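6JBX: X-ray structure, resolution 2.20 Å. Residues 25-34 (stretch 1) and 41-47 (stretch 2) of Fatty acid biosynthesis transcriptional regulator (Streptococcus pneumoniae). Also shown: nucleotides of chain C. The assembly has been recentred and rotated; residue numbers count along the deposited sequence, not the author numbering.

Stretch 1 (25-34) VLVIEEVNLR
Stretch 2 (41-47) ISIKEMH

This is a nearly perpendicular helix-to-helix-start contact, in which one isoleucine plugs into the side of a long helix and a glutamate from that helix holds the first turn of the other by its backbone. Stretch 1 is helical throughout, with phi/psi near -65/-40 and i to i+4 bonds from Glu29 N to Val25 O through Arg34 N to Glu30 O; the helix is kinked where the N atoms of Leu26 and Val27 have no bond to the turn before. Stretch 2 enters extended at Ile41 (-131/119), stays extended through Ser42 (-80/167) and becomes helical from Ile43. The axes cross at 85° and approach to 10.0 Å. The tightest backbone register is Glu30 CA to Ile43 CA, 5.0 Å; Leu33 CA lies 7.0 Å from Ile41 CA.

Ile43 (chi1 t, chi2 p) is the knob, and Leu26, Glu29, Glu30 and Leu33 form the hole. Ile43 CD1 lies 3.6 Å from Glu29 CB and 4.1 Å from Leu33 CD1, while Ile43 CG1 is 4.4 Å from Leu26 CD2. Leu26 and Leu33 share the m,t rotamer, but Leu33 points toward stretch 2 and Leu26 starts sideways. Leu33 CD1 also packs 3.8 Å from Met46 CB, one turn further along; Met46 (chi1 t, chi2 p) starts toward stretch 1 and then leads away. At the margin, Leu26 CD1 meets Lys44 NZ at 3.8 Å.

The polar rule centres on Glu30. With chi1 t and chi2 at 118°, its carboxylate comes nearer stretch 2, and Glu30 OE2 accepts from Ile43 N at 2.9 Å with a nearly straight 174° angle, satisfying an amide that the first turn of a helix leaves free. The other oxygen is held within stretch 1: Arg34 NH2 donates to Glu30 OE1 at 2.8 Å, in a salt bridge, and Arg34 NE donates to Glu30 OE1 at 2.9 Å. The guanidinium of Arg34 (m, m, t, chi4 -172°) has Ile41 C and Ser42 CA over one face. Arg34 NH1 lies 3.4 Å from Ile41 N, but both are donors and no bond forms.

Stretch 2 organizes its own start. Ser42 (chi1 p) is the N-cap: Glu45 N donates to Ser42 OG at 2.9 Å, and Glu45 OE2 returns the favour by accepting from Ser42 N at 2.9 Å. The same Ser42 OG donates to OP1 of DG13 at 2.5 Å, so the cap joins the helix start to the DNA backbone, as befits a transcriptional regulator. Above the cap, Met46 N bonds to Ser42 O at 2.8 Å and His47 N to Ile43 O at 3.1 Å, carrying the helix onward.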

# COMPACT_ATOMS: atom_id res chain seq x y z
N VAL A 25 -3.63 4.04 1.13
CA VAL A 25 -4.63 2.96 1.10
C VAL A 25 -4.49 2.11 2.38
O VAL A 25 -5.52 1.74 2.95
CB VAL A 25 -4.53 2.07 -0.14
CG1 VAL A 25 -3.19 1.34 -0.22
CG2 VAL A 25 -5.71 1.09 -0.18
N LEU A 26 -3.27 1.82 2.84
CA LEU A 26 -3.07 0.95 4.03
C LEU A 26 -3.50 1.69 5.30
O LEU A 26 -4.05 1.08 6.17
CB LEU A 26 -1.61 0.48 4.13
CG LEU A 26 -1.19 -0.61 3.15
CD1 LEU A 26 0.14 -1.23 3.51
CD2 LEU A 26 -2.23 -1.70 2.99
N VAL A 27 -3.27 2.98 5.39
CA VAL A 27 -3.74 3.78 6.49
C VAL A 27 -5.27 3.82 6.52
O VAL A 27 -5.86 3.71 7.57
CB VAL A 27 -3.15 5.20 6.44
CG1 VAL A 27 -3.68 6.04 7.57
CG2 VAL A 27 -1.62 5.16 6.52
N ILE A 28 -5.93 4.01 5.39
CA ILE A 28 -7.37 4.06 5.35
C ILE A 28 -7.95 2.70 5.76
O ILE A 28 -8.92 2.65 6.51
CB ILE A 28 -7.87 4.53 3.98
CG1 ILE A 28 -7.55 6.01 3.81
CG2 ILE A 28 -9.36 4.23 3.83
CD1 ILE A 28 -7.84 6.58 2.45
N GLU A 29 -7.35 1.62 5.35
CA GLU A 29 -7.84 0.31 5.75
C GLU A 29 -7.66 0.09 7.26
O GLU A 29 -8.52 -0.47 7.91
CB GLU A 29 -7.09 -0.79 5.02
CG GLU A 29 -7.33 -0.81 3.52
CD GLU A 29 -6.78 -2.06 2.85
OE1 GLU A 29 -5.57 -2.37 3.02
OE2 GLU A 29 -7.57 -2.75 2.20
N GLU A 30 -6.53 0.48 7.79
CA GLU A 30 -6.27 0.37 9.20
C GLU A 30 -7.29 1.23 9.98
O GLU A 30 -7.80 0.76 10.96
CB GLU A 30 -4.83 0.74 9.51
CG GLU A 30 -4.56 0.85 11.00
CD GLU A 30 -3.54 -0.09 11.64
OE1 GLU A 30 -3.38 -0.01 12.88
OE2 GLU A 30 -2.88 -0.89 10.91
N VAL A 31 -7.60 2.43 9.53
CA VAL A 31 -8.54 3.31 10.21
C VAL A 31 -9.93 2.66 10.21
O VAL A 31 -10.65 2.73 11.19
CB VAL A 31 -8.61 4.71 9.56
CG1 VAL A 31 -9.89 5.49 9.92
CG2 VAL A 31 -7.40 5.52 9.91
N ASN A 32 -10.31 2.06 9.11
CA ASN A 32 -11.60 1.38 9.07
C ASN A 32 -11.66 0.20 10.07
O ASN A 32 -12.71 -0.04 10.68
CB ASN A 32 -11.88 0.87 7.66
CG ASN A 32 -13.14 0.04 7.56
OD1 ASN A 32 -13.08 -1.18 7.39
ND2 ASN A 32 -14.26 0.73 7.62
N LEU A 33 -10.57 -0.56 10.23
CA LEU A 33 -10.56 -1.68 11.21
C LEU A 33 -10.60 -1.12 12.65
O LEU A 33 -11.35 -1.65 13.46
CB LEU A 33 -9.30 -2.54 11.07
CG LEU A 33 -9.18 -3.45 9.84
CD1 LEU A 33 -7.75 -3.96 9.80
CD2 LEU A 33 -10.15 -4.62 9.89
N ARG A 34 -9.82 -0.08 12.96
CA ARG A 34 -9.70 0.53 14.29
C ARG A 34 -11.03 1.17 14.73
O ARG A 34 -11.29 1.30 15.94
CB ARG A 34 -8.63 1.61 14.36
CG ARG A 34 -7.22 1.09 14.11
CD ARG A 34 -6.76 0.10 15.16
NE ARG A 34 -5.36 -0.23 14.96
CZ ARG A 34 -4.69 -1.17 15.62
NH1 ARG A 34 -5.28 -1.87 16.56
NH2 ARG A 34 -3.41 -1.37 15.33
N ILE A 41 -6.70 -4.98 16.13
CA ILE A 41 -6.17 -5.69 14.97
C ILE A 41 -5.69 -4.65 13.94
O ILE A 41 -6.47 -3.82 13.47
CB ILE A 41 -7.21 -6.64 14.36
CG1 ILE A 41 -7.47 -7.85 15.26
CG2 ILE A 41 -6.80 -7.09 12.96
CD1 ILE A 41 -6.24 -8.72 15.48
N SER A 42 -4.42 -4.68 13.65
CA SER A 42 -3.80 -3.83 12.67
C SER A 42 -4.05 -4.40 11.27
O SER A 42 -4.40 -5.58 11.09
CB SER A 42 -2.32 -3.79 12.91
OG SER A 42 -1.77 -5.00 12.38
N ILE A 43 -3.76 -3.58 10.26
CA ILE A 43 -3.96 -4.05 8.89
C ILE A 43 -2.99 -5.20 8.61
O ILE A 43 -3.38 -6.14 7.92
CB ILE A 43 -3.87 -2.91 7.84
CG1 ILE A 43 -4.24 -3.42 6.45
CG2 ILE A 43 -2.48 -2.23 7.83
CD1 ILE A 43 -5.70 -3.81 6.28
N LYS A 44 -1.79 -5.19 9.16
CA LYS A 44 -0.86 -6.31 8.93
C LYS A 44 -1.33 -7.59 9.61
O LYS A 44 -1.24 -8.68 9.02
CB LYS A 44 0.55 -5.99 9.39
CG LYS A 44 1.23 -4.91 8.57
CD LYS A 44 1.20 -5.28 7.12
CE LYS A 44 2.01 -4.38 6.23
NZ LYS A 44 1.49 -4.48 4.84
N GLU A 45 -1.91 -7.48 10.81
CA GLU A 45 -2.48 -8.68 11.44
C GLU A 45 -3.68 -9.14 10.62
O GLU A 45 -3.91 -10.34 10.51
CB GLU A 45 -2.93 -8.45 12.89
CG GLU A 45 -1.78 -8.21 13.86
CD GLU A 45 -2.22 -7.68 15.23
OE1 GLU A 45 -1.81 -8.31 16.25
OE2 GLU A 45 -2.97 -6.65 15.28
N MET A 46 -4.46 -8.20 10.09
CA MET A 46 -5.61 -8.58 9.26
C MET A 46 -5.12 -9.40 8.06
O MET A 46 -5.78 -10.34 7.66
CB MET A 46 -6.39 -7.35 8.81
CG MET A 46 -7.71 -7.64 8.18
SD MET A 46 -8.96 -8.45 9.22
CE MET A 46 -9.01 -10.01 8.35
N HIS A 47 -3.92 -9.13 7.55
CA HIS A 47 -3.43 -9.93 6.42
C HIS A 47 -3.19 -11.39 6.86
O HIS A 47 -3.50 -12.29 6.13
CB HIS A 47 -2.17 -9.35 5.78
CG HIS A 47 -2.42 -8.06 5.08
ND1 HIS A 47 -1.42 -7.13 4.91
CD2 HIS A 47 -3.56 -7.52 4.57
CE1 HIS A 47 -1.92 -6.07 4.30
NE2 HIS A 47 -3.24 -6.29 4.09
P DG C 13 1.75 -5.49 13.86
OP1 DG C 13 0.66 -5.07 12.98
OP2 DG C 13 1.77 -6.85 14.50
O5' DG C 13 3.09 -5.34 13.02
C5' DG C 13 3.30 -4.20 12.18
C4' DG C 13 4.65 -4.37 11.52
O4' DG C 13 5.63 -4.23 12.56
C3' DG C 13 4.91 -5.74 10.88
O3' DG C 13 5.27 -5.51 9.51
C2' DG C 13 6.00 -6.36 11.73
C1' DG C 13 6.69 -5.12 12.31
N9 DG C 13 7.41 -5.26 13.57
C8 DG C 13 6.97 -5.84 14.73
N7 DG C 13 7.83 -5.74 15.71
C5 DG C 13 8.88 -5.00 15.17
C6 DG C 13 10.09 -4.57 15.75
O6 DG C 13 10.50 -4.77 16.91
N1 DG C 13 10.87 -3.88 14.84
C2 DG C 13 10.52 -3.60 13.54
N2 DG C 13 11.41 -2.90 12.82
N3 DG C 13 9.38 -3.98 12.99
C4 DG C 13 8.64 -4.71 13.84